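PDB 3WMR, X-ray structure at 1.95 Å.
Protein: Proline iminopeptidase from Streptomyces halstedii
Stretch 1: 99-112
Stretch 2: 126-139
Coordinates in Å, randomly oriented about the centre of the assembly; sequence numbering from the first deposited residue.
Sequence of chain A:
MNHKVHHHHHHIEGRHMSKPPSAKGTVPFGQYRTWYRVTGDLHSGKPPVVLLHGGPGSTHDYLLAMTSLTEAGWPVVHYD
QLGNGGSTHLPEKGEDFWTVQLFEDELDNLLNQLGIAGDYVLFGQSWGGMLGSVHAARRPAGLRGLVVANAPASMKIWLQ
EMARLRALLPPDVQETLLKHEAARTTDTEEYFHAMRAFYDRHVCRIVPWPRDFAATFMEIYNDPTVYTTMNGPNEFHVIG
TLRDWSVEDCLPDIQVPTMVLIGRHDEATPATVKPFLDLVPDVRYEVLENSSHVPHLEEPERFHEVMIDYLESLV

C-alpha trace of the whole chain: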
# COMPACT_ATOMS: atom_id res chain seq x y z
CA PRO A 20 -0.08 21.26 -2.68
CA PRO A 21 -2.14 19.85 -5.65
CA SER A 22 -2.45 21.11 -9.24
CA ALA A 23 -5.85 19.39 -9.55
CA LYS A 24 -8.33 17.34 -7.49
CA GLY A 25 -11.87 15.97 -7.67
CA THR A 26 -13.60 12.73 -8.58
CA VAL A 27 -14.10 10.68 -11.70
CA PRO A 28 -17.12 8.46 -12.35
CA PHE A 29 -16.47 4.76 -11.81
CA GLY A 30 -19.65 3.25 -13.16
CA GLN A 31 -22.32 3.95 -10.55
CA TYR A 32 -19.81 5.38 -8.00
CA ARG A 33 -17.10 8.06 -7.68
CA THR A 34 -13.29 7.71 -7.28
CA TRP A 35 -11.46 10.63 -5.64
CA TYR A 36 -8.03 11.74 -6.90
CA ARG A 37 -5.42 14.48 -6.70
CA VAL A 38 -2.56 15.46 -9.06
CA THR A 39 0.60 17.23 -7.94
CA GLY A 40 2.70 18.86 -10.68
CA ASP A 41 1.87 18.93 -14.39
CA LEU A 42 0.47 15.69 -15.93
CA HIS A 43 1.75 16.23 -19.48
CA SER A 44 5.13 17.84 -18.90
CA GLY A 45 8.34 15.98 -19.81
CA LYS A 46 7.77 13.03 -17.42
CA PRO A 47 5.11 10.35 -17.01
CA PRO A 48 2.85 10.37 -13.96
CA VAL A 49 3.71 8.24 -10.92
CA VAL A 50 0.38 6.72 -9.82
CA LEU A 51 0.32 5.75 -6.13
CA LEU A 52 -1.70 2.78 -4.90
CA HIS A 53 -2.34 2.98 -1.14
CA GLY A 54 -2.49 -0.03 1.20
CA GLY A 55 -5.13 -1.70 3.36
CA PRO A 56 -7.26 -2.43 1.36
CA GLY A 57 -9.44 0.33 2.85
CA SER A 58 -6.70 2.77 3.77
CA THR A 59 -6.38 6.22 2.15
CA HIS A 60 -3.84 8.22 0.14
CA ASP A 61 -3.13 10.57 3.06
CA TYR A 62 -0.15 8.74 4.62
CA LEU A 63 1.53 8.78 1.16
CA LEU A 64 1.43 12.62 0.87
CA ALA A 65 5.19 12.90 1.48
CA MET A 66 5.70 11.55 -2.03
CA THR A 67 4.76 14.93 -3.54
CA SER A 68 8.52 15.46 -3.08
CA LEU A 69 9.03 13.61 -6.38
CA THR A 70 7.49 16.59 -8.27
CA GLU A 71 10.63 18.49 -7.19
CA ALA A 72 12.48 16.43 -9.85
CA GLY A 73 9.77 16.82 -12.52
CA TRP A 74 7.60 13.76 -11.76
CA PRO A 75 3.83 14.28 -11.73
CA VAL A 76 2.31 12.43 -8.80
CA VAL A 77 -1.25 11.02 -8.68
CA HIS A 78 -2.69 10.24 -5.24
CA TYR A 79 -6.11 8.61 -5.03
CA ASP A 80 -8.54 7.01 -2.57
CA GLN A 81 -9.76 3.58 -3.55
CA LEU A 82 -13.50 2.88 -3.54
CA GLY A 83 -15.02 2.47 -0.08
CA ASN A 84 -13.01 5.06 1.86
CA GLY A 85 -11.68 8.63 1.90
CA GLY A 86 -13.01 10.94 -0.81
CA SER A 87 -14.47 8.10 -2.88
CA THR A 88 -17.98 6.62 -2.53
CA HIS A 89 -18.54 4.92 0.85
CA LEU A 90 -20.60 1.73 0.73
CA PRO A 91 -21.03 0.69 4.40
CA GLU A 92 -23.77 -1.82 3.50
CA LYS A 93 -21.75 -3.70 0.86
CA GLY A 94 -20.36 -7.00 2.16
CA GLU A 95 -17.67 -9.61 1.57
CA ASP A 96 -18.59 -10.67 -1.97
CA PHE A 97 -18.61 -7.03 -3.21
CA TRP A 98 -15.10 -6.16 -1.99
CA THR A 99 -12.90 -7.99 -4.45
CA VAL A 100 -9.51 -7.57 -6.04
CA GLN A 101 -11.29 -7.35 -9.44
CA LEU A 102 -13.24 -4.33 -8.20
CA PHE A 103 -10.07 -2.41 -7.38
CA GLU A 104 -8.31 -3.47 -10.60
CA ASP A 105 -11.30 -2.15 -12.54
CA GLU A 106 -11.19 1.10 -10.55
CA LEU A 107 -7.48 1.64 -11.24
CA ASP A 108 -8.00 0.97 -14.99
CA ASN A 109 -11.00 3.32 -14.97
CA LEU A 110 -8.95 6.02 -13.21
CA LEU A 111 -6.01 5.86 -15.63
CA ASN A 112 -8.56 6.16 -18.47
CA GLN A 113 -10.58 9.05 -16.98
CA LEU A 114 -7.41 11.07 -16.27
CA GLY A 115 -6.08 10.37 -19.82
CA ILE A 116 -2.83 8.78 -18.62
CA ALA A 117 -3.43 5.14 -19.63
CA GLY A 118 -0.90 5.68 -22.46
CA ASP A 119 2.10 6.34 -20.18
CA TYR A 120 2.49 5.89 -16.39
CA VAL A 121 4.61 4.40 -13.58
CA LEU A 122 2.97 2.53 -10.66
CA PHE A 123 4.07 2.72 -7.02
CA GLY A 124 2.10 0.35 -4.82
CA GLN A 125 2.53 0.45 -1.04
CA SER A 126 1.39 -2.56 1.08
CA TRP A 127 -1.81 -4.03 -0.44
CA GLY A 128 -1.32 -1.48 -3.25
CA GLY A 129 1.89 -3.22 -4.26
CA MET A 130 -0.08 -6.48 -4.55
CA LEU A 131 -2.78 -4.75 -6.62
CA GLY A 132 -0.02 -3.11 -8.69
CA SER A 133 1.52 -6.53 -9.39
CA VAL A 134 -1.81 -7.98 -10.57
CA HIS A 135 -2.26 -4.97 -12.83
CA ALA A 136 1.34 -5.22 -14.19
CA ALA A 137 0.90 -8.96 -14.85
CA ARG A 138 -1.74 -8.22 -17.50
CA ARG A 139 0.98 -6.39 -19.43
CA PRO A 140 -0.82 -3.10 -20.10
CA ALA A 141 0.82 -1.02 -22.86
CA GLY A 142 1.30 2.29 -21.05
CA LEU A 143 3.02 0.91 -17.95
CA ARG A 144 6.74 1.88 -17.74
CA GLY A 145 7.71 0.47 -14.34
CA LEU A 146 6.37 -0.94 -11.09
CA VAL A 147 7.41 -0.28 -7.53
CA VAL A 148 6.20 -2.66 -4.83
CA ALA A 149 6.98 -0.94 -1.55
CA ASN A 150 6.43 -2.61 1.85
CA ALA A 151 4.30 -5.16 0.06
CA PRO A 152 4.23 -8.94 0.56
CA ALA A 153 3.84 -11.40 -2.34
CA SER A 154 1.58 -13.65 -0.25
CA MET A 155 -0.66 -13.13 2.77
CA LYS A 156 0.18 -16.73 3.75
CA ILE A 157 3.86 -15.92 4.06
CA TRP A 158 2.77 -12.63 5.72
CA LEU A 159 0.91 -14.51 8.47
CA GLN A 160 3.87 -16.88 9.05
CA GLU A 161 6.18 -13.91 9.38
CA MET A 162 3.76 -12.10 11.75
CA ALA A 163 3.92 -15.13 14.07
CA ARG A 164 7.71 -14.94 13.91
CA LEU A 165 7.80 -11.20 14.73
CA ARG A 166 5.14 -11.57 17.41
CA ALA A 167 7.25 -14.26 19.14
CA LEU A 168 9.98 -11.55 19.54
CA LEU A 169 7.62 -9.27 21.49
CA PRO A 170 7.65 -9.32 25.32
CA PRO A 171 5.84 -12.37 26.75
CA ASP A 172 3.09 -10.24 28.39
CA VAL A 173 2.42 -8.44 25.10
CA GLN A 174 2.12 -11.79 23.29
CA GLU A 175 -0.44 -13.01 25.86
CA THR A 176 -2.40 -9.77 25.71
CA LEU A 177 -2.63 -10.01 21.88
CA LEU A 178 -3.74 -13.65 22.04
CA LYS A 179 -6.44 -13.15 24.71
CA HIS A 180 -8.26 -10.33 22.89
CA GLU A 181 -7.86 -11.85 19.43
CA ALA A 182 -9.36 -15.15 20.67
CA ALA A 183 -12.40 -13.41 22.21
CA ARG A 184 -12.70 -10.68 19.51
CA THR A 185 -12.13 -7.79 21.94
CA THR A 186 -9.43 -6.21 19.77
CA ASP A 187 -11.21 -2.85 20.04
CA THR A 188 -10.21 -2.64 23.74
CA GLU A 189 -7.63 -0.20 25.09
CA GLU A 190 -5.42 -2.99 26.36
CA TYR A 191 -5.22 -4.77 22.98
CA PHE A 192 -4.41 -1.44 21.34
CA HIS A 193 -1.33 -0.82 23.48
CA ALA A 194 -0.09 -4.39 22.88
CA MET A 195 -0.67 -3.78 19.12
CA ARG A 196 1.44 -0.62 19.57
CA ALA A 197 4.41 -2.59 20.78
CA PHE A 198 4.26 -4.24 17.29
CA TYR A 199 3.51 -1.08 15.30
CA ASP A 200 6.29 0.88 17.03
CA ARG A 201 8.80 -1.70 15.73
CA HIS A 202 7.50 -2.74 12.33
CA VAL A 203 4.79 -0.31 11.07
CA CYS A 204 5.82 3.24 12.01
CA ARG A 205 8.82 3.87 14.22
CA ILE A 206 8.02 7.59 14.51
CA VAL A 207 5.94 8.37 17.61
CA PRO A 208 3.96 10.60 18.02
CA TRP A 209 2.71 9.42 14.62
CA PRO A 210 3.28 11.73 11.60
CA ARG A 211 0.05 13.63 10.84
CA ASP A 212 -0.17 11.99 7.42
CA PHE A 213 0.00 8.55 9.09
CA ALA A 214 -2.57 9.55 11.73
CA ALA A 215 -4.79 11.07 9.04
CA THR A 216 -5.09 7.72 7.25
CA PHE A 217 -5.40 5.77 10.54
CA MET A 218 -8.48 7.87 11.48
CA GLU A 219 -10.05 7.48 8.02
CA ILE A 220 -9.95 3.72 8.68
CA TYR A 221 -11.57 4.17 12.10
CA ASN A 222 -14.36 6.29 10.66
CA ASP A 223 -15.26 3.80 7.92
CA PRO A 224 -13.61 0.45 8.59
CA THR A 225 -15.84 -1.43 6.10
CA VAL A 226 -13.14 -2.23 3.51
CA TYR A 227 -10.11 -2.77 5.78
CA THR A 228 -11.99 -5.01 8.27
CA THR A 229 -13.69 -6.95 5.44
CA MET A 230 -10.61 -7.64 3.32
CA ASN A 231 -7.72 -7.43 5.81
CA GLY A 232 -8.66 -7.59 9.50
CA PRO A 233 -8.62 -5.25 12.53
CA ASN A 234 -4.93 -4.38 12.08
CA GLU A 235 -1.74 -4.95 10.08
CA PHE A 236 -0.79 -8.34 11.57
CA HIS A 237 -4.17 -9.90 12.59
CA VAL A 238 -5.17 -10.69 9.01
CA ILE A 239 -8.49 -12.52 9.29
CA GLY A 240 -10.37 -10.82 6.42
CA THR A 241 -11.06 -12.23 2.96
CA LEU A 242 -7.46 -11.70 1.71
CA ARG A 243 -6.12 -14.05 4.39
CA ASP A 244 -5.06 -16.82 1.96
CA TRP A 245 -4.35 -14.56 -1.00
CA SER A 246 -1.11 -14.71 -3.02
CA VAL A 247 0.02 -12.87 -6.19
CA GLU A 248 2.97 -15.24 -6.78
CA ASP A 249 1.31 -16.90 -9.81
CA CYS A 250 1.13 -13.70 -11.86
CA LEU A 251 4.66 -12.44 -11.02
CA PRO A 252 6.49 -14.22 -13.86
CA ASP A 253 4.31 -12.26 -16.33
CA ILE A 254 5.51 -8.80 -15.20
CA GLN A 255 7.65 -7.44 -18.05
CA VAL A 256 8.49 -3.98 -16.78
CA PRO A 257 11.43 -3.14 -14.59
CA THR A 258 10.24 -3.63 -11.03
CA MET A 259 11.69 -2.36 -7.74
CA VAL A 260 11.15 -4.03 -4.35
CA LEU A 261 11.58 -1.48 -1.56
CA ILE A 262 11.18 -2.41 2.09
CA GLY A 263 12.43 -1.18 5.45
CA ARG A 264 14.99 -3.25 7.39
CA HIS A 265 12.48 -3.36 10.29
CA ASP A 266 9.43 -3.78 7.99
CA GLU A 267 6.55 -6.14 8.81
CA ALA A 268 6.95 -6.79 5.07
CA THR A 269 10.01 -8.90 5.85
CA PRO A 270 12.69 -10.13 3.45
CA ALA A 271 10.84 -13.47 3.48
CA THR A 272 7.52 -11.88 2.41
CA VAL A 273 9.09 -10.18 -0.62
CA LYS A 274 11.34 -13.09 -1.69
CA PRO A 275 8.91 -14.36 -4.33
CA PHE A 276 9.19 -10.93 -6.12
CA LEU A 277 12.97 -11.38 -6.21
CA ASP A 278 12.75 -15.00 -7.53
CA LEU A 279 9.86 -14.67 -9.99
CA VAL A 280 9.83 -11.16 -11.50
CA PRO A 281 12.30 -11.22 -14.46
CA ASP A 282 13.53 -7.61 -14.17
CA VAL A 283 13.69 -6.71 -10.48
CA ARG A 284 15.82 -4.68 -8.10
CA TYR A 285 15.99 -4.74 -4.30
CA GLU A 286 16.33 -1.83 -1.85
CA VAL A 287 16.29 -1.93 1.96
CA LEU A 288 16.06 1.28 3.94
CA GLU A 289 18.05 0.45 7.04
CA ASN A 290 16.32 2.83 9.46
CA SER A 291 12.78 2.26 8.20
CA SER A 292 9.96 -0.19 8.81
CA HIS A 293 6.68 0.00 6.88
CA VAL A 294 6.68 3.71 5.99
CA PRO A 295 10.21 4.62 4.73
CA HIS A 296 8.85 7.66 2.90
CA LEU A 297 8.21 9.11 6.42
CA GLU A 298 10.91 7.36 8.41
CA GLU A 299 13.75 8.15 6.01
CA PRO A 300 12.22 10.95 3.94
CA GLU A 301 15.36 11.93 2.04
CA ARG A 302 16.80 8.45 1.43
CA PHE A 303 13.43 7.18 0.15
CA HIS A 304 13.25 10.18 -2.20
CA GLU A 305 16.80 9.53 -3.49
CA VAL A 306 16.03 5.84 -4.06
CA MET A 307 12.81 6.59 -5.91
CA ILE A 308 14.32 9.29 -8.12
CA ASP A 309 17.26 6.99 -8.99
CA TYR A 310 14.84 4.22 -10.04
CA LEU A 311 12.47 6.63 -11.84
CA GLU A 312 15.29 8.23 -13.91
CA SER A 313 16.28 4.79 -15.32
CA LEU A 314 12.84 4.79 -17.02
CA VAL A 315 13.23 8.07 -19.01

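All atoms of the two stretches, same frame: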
# COMPACT_ATOMS: atom_id res chain seq x y z
N THR A 99 -13.77 -7.05 -3.78
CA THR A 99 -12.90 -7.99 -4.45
C THR A 99 -11.69 -7.28 -5.04
O THR A 99 -11.69 -6.06 -5.21
CB THR A 99 -13.64 -8.64 -5.63
OG1 THR A 99 -14.07 -7.61 -6.52
CG2 THR A 99 -14.86 -9.41 -5.11
N VAL A 100 -10.66 -8.07 -5.32
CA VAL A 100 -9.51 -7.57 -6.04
C VAL A 100 -9.93 -7.06 -7.43
O VAL A 100 -9.43 -6.03 -7.89
CB VAL A 100 -8.43 -8.67 -6.18
CG1 VAL A 100 -7.22 -8.15 -6.94
CG2 VAL A 100 -8.04 -9.21 -4.81
N GLN A 101 -10.84 -7.76 -8.11
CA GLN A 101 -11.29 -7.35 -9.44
C GLN A 101 -11.89 -5.95 -9.42
O GLN A 101 -11.65 -5.14 -10.32
CB GLN A 101 -12.33 -8.33 -10.01
CG GLN A 101 -12.76 -7.97 -11.43
CD GLN A 101 -11.60 -8.01 -12.43
OE1 GLN A 101 -11.36 -7.04 -13.18
NE2 GLN A 101 -10.88 -9.14 -12.45
N LEU A 102 -12.67 -5.65 -8.39
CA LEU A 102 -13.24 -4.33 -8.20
C LEU A 102 -12.17 -3.24 -8.27
O LEU A 102 -12.31 -2.25 -9.00
CB LEU A 102 -13.95 -4.25 -6.85
CG LEU A 102 -14.64 -2.94 -6.52
CD1 LEU A 102 -15.85 -2.76 -7.43
CD2 LEU A 102 -15.04 -2.91 -5.05
N PHE A 103 -11.10 -3.43 -7.50
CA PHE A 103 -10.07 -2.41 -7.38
C PHE A 103 -9.18 -2.35 -8.60
O PHE A 103 -8.66 -1.27 -8.91
CB PHE A 103 -9.25 -2.61 -6.10
CG PHE A 103 -10.04 -2.35 -4.87
CD1 PHE A 103 -10.41 -1.06 -4.54
CD2 PHE A 103 -10.50 -3.39 -4.08
CE1 PHE A 103 -11.18 -0.80 -3.42
CE2 PHE A 103 -11.27 -3.13 -2.96
CZ PHE A 103 -11.61 -1.83 -2.63
N GLU A 104 -8.99 -3.47 -9.29
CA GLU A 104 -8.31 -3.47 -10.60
C GLU A 104 -9.09 -2.64 -11.61
O GLU A 104 -8.51 -1.88 -12.39
CB GLU A 104 -8.22 -4.87 -11.20
CG GLU A 104 -7.28 -5.83 -10.51
CD GLU A 104 -7.28 -7.16 -11.23
OE1 GLU A 104 -6.85 -7.20 -12.40
OE2 GLU A 104 -7.73 -8.17 -10.65
N ASP A 105 -10.41 -2.84 -11.62
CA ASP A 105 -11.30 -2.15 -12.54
C ASP A 105 -11.31 -0.66 -12.24
O ASP A 105 -11.35 0.14 -13.17
CB ASP A 105 -12.73 -2.69 -12.43
CG ASP A 105 -12.90 -4.07 -13.05
OD1 ASP A 105 -12.07 -4.46 -13.90
OD2 ASP A 105 -13.88 -4.77 -12.70
N GLU A 106 -11.27 -0.30 -10.96
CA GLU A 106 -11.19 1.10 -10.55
C GLU A 106 -9.88 1.76 -10.99
O GLU A 106 -9.89 2.90 -11.46
CB GLU A 106 -11.33 1.22 -9.02
CG GLU A 106 -11.25 2.66 -8.53
CD GLU A 106 -11.34 2.83 -7.03
OE1 GLU A 106 -10.67 2.08 -6.27
OE2 GLU A 106 -12.08 3.74 -6.60
N LEU A 107 -8.76 1.09 -10.81
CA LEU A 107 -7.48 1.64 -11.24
C LEU A 107 -7.47 1.86 -12.76
O LEU A 107 -7.10 2.93 -13.23
CB LEU A 107 -6.30 0.76 -10.78
CG LEU A 107 -4.93 1.08 -11.36
CD1 LEU A 107 -4.49 2.50 -11.02
CD2 LEU A 107 -3.89 0.09 -10.86
N ASP A 108 -7.89 0.84 -13.52
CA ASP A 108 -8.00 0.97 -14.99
C ASP A 108 -8.90 2.15 -15.35
O ASP A 108 -8.54 2.98 -16.18
CB ASP A 108 -8.55 -0.31 -15.63
CG ASP A 108 -7.51 -1.39 -15.76
OD1 ASP A 108 -6.30 -1.07 -15.90
OD2 ASP A 108 -7.88 -2.57 -15.74
N ASN A 109 -10.07 2.22 -14.72
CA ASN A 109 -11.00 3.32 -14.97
C ASN A 109 -10.33 4.66 -14.70
O ASN A 109 -10.47 5.60 -15.49
CB ASN A 109 -12.29 3.19 -14.15
CG ASN A 109 -13.21 4.40 -14.28
OD1 ASN A 109 -13.30 5.24 -13.38
ND2 ASN A 109 -13.87 4.51 -15.41
N LEU A 110 -9.59 4.76 -13.60
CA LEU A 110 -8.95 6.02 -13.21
C LEU A 110 -7.87 6.48 -14.21
O LEU A 110 -7.80 7.65 -14.57
CB LEU A 110 -8.33 5.92 -11.81
CG LEU A 110 -7.60 7.17 -11.34
CD1 LEU A 110 -8.58 8.32 -11.13
CD2 LEU A 110 -6.83 6.88 -10.06
N LEU A 111 -7.03 5.55 -14.64
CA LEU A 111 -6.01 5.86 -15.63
C LEU A 111 -6.68 6.36 -16.92
O LEU A 111 -6.19 7.30 -17.55
CB LEU A 111 -5.16 4.63 -15.92
CG LEU A 111 -4.32 4.10 -14.75
CD1 LEU A 111 -3.83 2.70 -15.06
CD2 LEU A 111 -3.16 5.02 -14.41
N ASN A 112 -7.81 5.75 -17.29
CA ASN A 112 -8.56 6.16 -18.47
C ASN A 112 -9.17 7.54 -18.32
O ASN A 112 -8.97 8.39 -19.19
CB ASN A 112 -9.67 5.14 -18.80
CG ASN A 112 -9.13 3.80 -19.30
OD1 ASN A 112 -9.68 2.75 -18.99
ND2 ASN A 112 -8.07 3.84 -20.09
N SER A 126 2.18 -1.58 0.31
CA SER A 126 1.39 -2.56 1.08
C SER A 126 0.47 -3.32 0.12
O SER A 126 0.92 -3.74 -0.95
CB SER A 126 0.63 -1.86 2.25
OG SER A 126 -0.50 -2.56 2.77
N TRP A 127 -0.79 -3.51 0.49
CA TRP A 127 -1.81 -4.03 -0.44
C TRP A 127 -1.70 -3.46 -1.86
O TRP A 127 -1.87 -4.19 -2.85
CB TRP A 127 -3.23 -3.82 0.13
CG TRP A 127 -4.26 -3.39 -0.87
CD1 TRP A 127 -4.68 -2.13 -1.12
CD2 TRP A 127 -4.97 -4.24 -1.78
NE1 TRP A 127 -5.60 -2.13 -2.14
CE2 TRP A 127 -5.82 -3.42 -2.54
CE3 TRP A 127 -4.98 -5.62 -2.00
CZ2 TRP A 127 -6.66 -3.92 -3.53
CZ3 TRP A 127 -5.83 -6.13 -2.99
CH2 TRP A 127 -6.66 -5.28 -3.74
N GLY A 128 -1.45 -2.16 -1.97
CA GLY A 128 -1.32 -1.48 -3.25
C GLY A 128 -0.23 -2.04 -4.14
O GLY A 128 -0.34 -2.00 -5.36
N GLY A 129 0.83 -2.56 -3.53
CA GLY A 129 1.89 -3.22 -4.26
C GLY A 129 1.42 -4.57 -4.81
O GLY A 129 1.91 -5.02 -5.84
N MET A 130 0.50 -5.20 -4.10
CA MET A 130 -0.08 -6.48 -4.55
C MET A 130 -1.04 -6.24 -5.72
O MET A 130 -1.02 -6.99 -6.72
CB MET A 130 -0.79 -7.22 -3.40
CG MET A 130 0.13 -7.53 -2.22
SD MET A 130 -0.67 -8.42 -0.87
CE MET A 130 -0.53 -10.12 -1.43
N LEU A 131 -1.91 -5.25 -5.55
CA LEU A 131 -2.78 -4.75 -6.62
C LEU A 131 -1.96 -4.33 -7.84
O LEU A 131 -2.23 -4.74 -8.97
CB LEU A 131 -3.66 -3.59 -6.11
CG LEU A 131 -4.62 -2.93 -7.12
CD1 LEU A 131 -5.65 -3.93 -7.61
CD2 LEU A 131 -5.31 -1.71 -6.53
N GLY A 132 -0.92 -3.51 -7.61
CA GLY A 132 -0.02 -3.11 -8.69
C GLY A 132 0.57 -4.28 -9.46
O GLY A 132 0.69 -4.21 -10.69
N SER A 133 0.93 -5.35 -8.75
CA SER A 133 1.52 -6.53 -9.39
C SER A 133 0.51 -7.24 -10.28
O SER A 133 0.84 -7.69 -11.39
CB SER A 133 2.03 -7.52 -8.35
OG SER A 133 3.07 -6.96 -7.59
N VAL A 134 -0.72 -7.35 -9.79
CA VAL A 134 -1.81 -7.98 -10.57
C VAL A 134 -2.05 -7.18 -11.85
O VAL A 134 -2.13 -7.74 -12.96
CB VAL A 134 -3.11 -8.08 -9.73
CG1 VAL A 134 -4.26 -8.60 -10.57
CG2 VAL A 134 -2.90 -8.97 -8.52
N HIS A 135 -2.15 -5.88 -11.70
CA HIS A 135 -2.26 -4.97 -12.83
C HIS A 135 -1.09 -5.11 -13.83
O HIS A 135 -1.32 -5.23 -15.02
CB HIS A 135 -2.34 -3.55 -12.32
CG HIS A 135 -2.41 -2.52 -13.39
ND1 HIS A 135 -3.61 -1.98 -13.83
CD2 HIS A 135 -1.44 -1.93 -14.12
CE1 HIS A 135 -3.36 -1.09 -14.77
NE2 HIS A 135 -2.06 -1.05 -14.97
N ALA A 136 0.16 -5.10 -13.33
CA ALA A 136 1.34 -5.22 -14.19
C ALA A 136 1.41 -6.58 -14.91
O ALA A 136 1.99 -6.67 -15.99
CB ALA A 136 2.61 -4.99 -13.39
N ALA A 137 0.82 -7.61 -14.32
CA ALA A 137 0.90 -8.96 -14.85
C ALA A 137 0.03 -9.15 -16.09
O ALA A 137 0.26 -10.05 -16.88
CB ALA A 137 0.54 -9.98 -13.78
N ARG A 138 -0.93 -8.25 -16.28
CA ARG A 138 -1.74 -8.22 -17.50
C ARG A 138 -1.05 -7.51 -18.65
O ARG A 138 -1.60 -7.43 -19.74
CB ARG A 138 -3.07 -7.54 -17.20
CG ARG A 138 -3.80 -8.22 -16.06
CD ARG A 138 -5.13 -7.57 -15.76
NE ARG A 138 -6.05 -8.36 -14.91
CZ ARG A 138 -5.74 -9.24 -13.95
NH1 ARG A 138 -4.48 -9.53 -13.61
NH2 ARG A 138 -6.72 -9.83 -13.28
N ARG A 139 0.14 -6.97 -18.39
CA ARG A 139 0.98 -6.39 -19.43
C ARG A 139 0.30 -5.25 -20.17
O ARG A 139 0.21 -5.28 -21.41
CB ARG A 139 1.46 -7.49 -20.40
CG ARG A 139 2.34 -8.55 -19.73
CD ARG A 139 2.71 -9.68 -20.68
NE ARG A 139 3.73 -10.57 -20.10
CZ ARG A 139 4.30 -11.59 -20.73
NH1 ARG A 139 3.98 -11.89 -21.99
NH2 ARG A 139 5.20 -12.34 -20.11
O HOH W 1 -6.00 -2.79 -12.70

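The most unusual feature of this contact is a buried histidine worked on several sides at once. Leu 107 CD2 sits over one face of the His 135 ring, 4.0 Å from its centroid and 30° off the normal, a CH-pi contact. At the ring edge, Asp 108 OD1 comes to 3.1 Å from His 135 CE1, close to the ring plane, where an acidic oxygen suits the polarised C-H. A water then joins the helices: it donates to Glu 104 O at 2.7 Å and is hydrogen-bonded to His 135 ND1 at 2.8 Å. No direct hydrogen bond is found between the two stretches; polar linkage comes from this water and from the salt bridge of Glu 104 with Arg 138.

The helices cross at -72° with axes 10.3 Å apart at closest approach, and Glu 104 CA and His 135 CA make the nearest CA pair, 6.6 Å. The two stretches bury 531 Å², both sides summed. Residues three or four apart, in the pattern Val 100, Phe 103/Glu 104, Leu 107/Asp 108, Leu 111, put one face of the helix against the other stretch.

Toward the start of both helices the packing turns apolar. Trp 127 presents its edge to the face of Phe 103 in an offset edge-to-face pair, ring centroids 5.8 Å apart and planes at 77°, while Val 100 CG2 lies 4.2 Å from Trp 127 CZ3, also at the indole edge. Leu 131 fills the next position: its CD1 is 3.8 Å from Glu 104 CG, its CD2 4.1 Å from Phe 103 CB.

Glu 104 thus serves two chemistries. Its CG packs on leucine, and its carboxylate forms a salt bridge with Arg 138, OE1 to NH2 at 2.8 Å, though the placement of OE1 is less certain. Arg 138 NH1 also makes a weak hydrogen bond to Val 134 O, 3.0 Å, back toward the helix that precedes it.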